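Long-range contact in 16S rRNA methylase (Escherichia coli, PDB 3P2E), which methylates the N1 position of adenine 1408 in 16S rRNA of assembled 30S subunits, using S-adenosyl-L-methionine, and so confers aminoglycoside resistance: residues His28-Thr33 / Ser100-Phe105. Residues are numbered along the deposited sequence; the frame is centred on the assembly and turned at random.
Sequences HIDLGT and SISILF. With SAH (S-adenosyl-L-homocysteine), chain C.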
loop_
_atom_site.group_PDB
_atom_site.type_symbol
_atom_site.label_atom_id
_atom_site.label_comp_id
_atom_site.label_asym_id
_atom_site.label_seq_id
_atom_site.Cartn_x
_atom_site.Cartn_y
_atom_site.Cartn_z
ATOM N N HIS A 28 -4.150 7.322 -3.888
ATOM C CA HIS A 28 -3.564 5.992 -3.858
ATOM C C HIS A 28 -3.287 5.603 -2.412
ATOM O O HIS A 28 -2.728 6.392 -1.658
ATOM C CB HIS A 28 -2.241 5.963 -4.634
ATOM C CG HIS A 28 -1.558 4.633 -4.597
ATOM N ND1 HIS A 28 -1.914 3.590 -5.425
ATOM C CD2 HIS A 28 -0.590 4.152 -3.780
ATOM C CE1 HIS A 28 -1.197 2.523 -5.119
ATOM N NE2 HIS A 28 -0.388 2.837 -4.123
ATOM N N ILE A 29 -3.683 4.393 -2.032
ATOM C CA ILE A 29 -3.437 3.901 -0.681
ATOM C C ILE A 29 -2.451 2.738 -0.729
ATOM O O ILE A 29 -2.610 1.813 -1.528
ATOM C CB ILE A 29 -4.737 3.399 0.010
ATOM C CG1 ILE A 29 -5.661 4.582 0.318
ATOM C CG2 ILE A 29 -4.385 2.654 1.307
ATOM C CD1 ILE A 29 -6.983 4.190 0.985
ATOM N N ASP A 30 -1.424 2.804 0.112
ATOM C CA ASP A 30 -0.433 1.739 0.209
ATOM C C ASP A 30 -0.570 1.203 1.631
ATOM O O ASP A 30 -0.203 1.879 2.600
ATOM C CB ASP A 30 0.978 2.285 -0.037
ATOM C CG ASP A 30 2.035 1.195 -0.038
ATOM O OD1 ASP A 30 1.774 0.119 -0.616
ATOM O OD2 ASP A 30 3.132 1.417 0.529
ATOM N N LEU A 31 -1.134 0.002 1.746
ATOM C CA LEU A 31 -1.366 -0.649 3.040
ATOM C C LEU A 31 -0.145 -1.458 3.477
ATOM O O LEU A 31 0.388 -2.246 2.698
ATOM C CB LEU A 31 -2.596 -1.551 2.933
ATOM C CG LEU A 31 -2.995 -2.385 4.155
ATOM C CD1 LEU A 31 -3.212 -1.485 5.367
ATOM C CD2 LEU A 31 -4.256 -3.161 3.823
ATOM N N GLY A 32 0.276 -1.274 4.729
ATOM C CA GLY A 32 1.463 -1.952 5.231
ATOM C C GLY A 32 2.646 -1.292 4.543
ATOM O O GLY A 32 3.588 -1.950 4.107
ATOM N N THR A 33 2.592 0.034 4.470
ATOM C CA THR A 33 3.604 0.829 3.775
ATOM C C THR A 33 5.047 0.734 4.279
ATOM O O THR A 33 5.985 1.029 3.538
ATOM C CB THR A 33 3.165 2.314 3.726
ATOM O OG1 THR A 33 3.794 2.962 2.613
ATOM C CG2 THR A 33 3.533 3.039 5.018
ATOM N N SER A 100 -6.713 3.627 -6.326
ATOM C CA SER A 100 -5.831 2.469 -6.395
ATOM C C SER A 100 -5.337 2.072 -5.010
ATOM O O SER A 100 -5.158 2.922 -4.139
ATOM C CB SER A 100 -4.638 2.764 -7.306
ATOM O OG SER A 100 -3.977 3.957 -6.920
ATOM N N ILE A 101 -5.135 0.772 -4.816
ATOM C CA ILE A 101 -4.675 0.235 -3.542
ATOM C C ILE A 101 -3.571 -0.776 -3.774
ATOM O O ILE A 101 -3.665 -1.616 -4.666
ATOM C CB ILE A 101 -5.814 -0.488 -2.777
ATOM C CG1 ILE A 101 -6.906 0.506 -2.382
ATOM C CG2 ILE A 101 -5.259 -1.163 -1.531
ATOM C CD1 ILE A 101 -7.764 0.981 -3.526
ATOM N N SER A 102 -2.523 -0.699 -2.966
ATOM C CA SER A 102 -1.424 -1.633 -3.105
ATOM C C SER A 102 -0.998 -2.222 -1.769
ATOM O O SER A 102 -1.174 -1.607 -0.715
ATOM C CB SER A 102 -0.217 -0.943 -3.747
ATOM O OG SER A 102 0.270 0.098 -2.917
ATOM N N ILE A 103 -0.481 -3.443 -1.832
ATOM C CA ILE A 103 0.069 -4.142 -0.675
ATOM C C ILE A 103 1.361 -4.706 -1.257
ATOM O O ILE A 103 1.336 -5.623 -2.086
ATOM C CB ILE A 103 -0.845 -5.288 -0.170
ATOM C CG1 ILE A 103 -2.164 -4.710 0.356
ATOM C CG2 ILE A 103 -0.150 -6.043 0.966
ATOM C CD1 ILE A 103 -3.134 -5.759 0.904
ATOM N N LEU A 104 2.492 -4.138 -0.843
ATOM C CA LEU A 104 3.786 -4.547 -1.379
ATOM C C LEU A 104 4.689 -5.258 -0.389
ATOM O O LEU A 104 4.924 -4.761 0.712
ATOM C CB LEU A 104 4.527 -3.317 -1.913
ATOM C CG LEU A 104 3.713 -2.371 -2.793
ATOM C CD1 LEU A 104 4.514 -1.105 -3.042
ATOM C CD2 LEU A 104 3.350 -3.059 -4.098
ATOM N N PHE A 105 5.189 -6.422 -0.798
ATOM C CA PHE A 105 6.104 -7.219 0.020
ATOM C C PHE A 105 5.648 -7.300 1.472
ATOM O O PHE A 105 6.429 -7.037 2.395
ATOM C CB PHE A 105 7.503 -6.607 -0.059
ATOM C CG PHE A 105 7.900 -6.209 -1.452
ATOM C CD1 PHE A 105 8.165 -7.175 -2.419
ATOM C CD2 PHE A 105 7.959 -4.868 -1.810
ATOM C CE1 PHE A 105 8.480 -6.807 -3.734
ATOM C CE2 PHE A 105 8.272 -4.485 -3.118
ATOM C CZ PHE A 105 8.532 -5.463 -4.082
HETATM N N SAH C . 5.443 -2.315 1.989
HETATM C CA SAH C . 6.581 -2.380 2.744
HETATM C CB SAH C . 6.545 -3.616 3.647
HETATM C CG SAH C . 7.454 -3.653 4.839
HETATM S SD SAH C . 7.391 -5.084 5.867
HETATM C C SAH C . 7.846 -2.283 1.785
HETATM O O SAH C . 8.690 -1.807 2.419
HETATM O OXT SAH C . 7.884 -2.638 0.694
HETATM C "C5'" SAH C . 5.699 -5.543 6.263
HETATM C "C4'" SAH C . 4.953 -4.250 6.837
HETATM O "O4'" SAH C . 3.602 -4.717 6.957
HETATM C "C3'" SAH C . 5.413 -3.790 8.205
HETATM O "O3'" SAH C . 5.807 -2.382 8.173
HETATM C "C2'" SAH C . 4.201 -4.117 9.153
HETATM O "O2'" SAH C . 4.007 -3.239 10.241
HETATM C "C1'" SAH C . 3.018 -4.130 8.162
HETATM N N9 SAH C . 1.844 -4.978 8.614
HETATM C C8 SAH C . 1.892 -6.290 9.106
HETATM N N7 SAH C . 0.706 -6.742 9.472
HETATM C C5 SAH C . -0.143 -5.623 9.181
HETATM C C6 SAH C . -1.564 -5.554 9.388
HETATM N N6 SAH C . -2.272 -6.587 9.901
HETATM N N1 SAH C . -2.131 -4.347 9.017
HETATM C C2 SAH C . -1.390 -3.284 8.485
HETATM N N3 SAH C . -0.014 -3.362 8.290
HETATM C C4 SAH C . 0.519 -4.570 8.669
HETATM O O HOH W 1 2.124 1.679 -3.621
HETATM O O HOH W 2 2.602 -2.004 1.060
HETATM O O HOH W 3 3.007 -4.764 2.979
#
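Segments 28-31 and 100-104 run parallel in register, their axes approaching to 4.8 Å with 22° between them; I29 N, S102 N and L31 N donate hydrogen bonds to S100 O, I29 O and S102 O. Beyond L31 they splay apart, and water 2 links L31 O to L104 N.

H28, D30, S100 and S102 share one face of the sheet. The H28 ring, CG anti to the backbone N (chi1 178°), leans toward the neighbouring strand. Its ND1 meets S100 OG in the ring plane at 2.6 Å, a fairly straight bond. Its NE2 donates a more bent bond to S102 OG (3.1 Å), tilted out of the ring plane. Both help to fix the imidazole's rotation; water 1 also meets NE2 and donates to S102 OG. S102 OG donates to D30 OD1 (2.7 Å), arriving from above the carboxylate plane. The other oxygen, OD2, takes the T33 hydroxyl on its anti lone pair, which ties the carboxylate to the turn.

On the other face L31 and I103 lie side by side, CD2 to CD1 4.1 Å, and L31 CD1 reaches the adenine at SAH C2.

The SAH amino N donates to G32 O and L104 O, both at 2.8 Å. Binding of SAM, or here its product SAH, at the carboxyl ends of two central parallel strands is characteristic of the Rossmann-like class I methyltransferase fold.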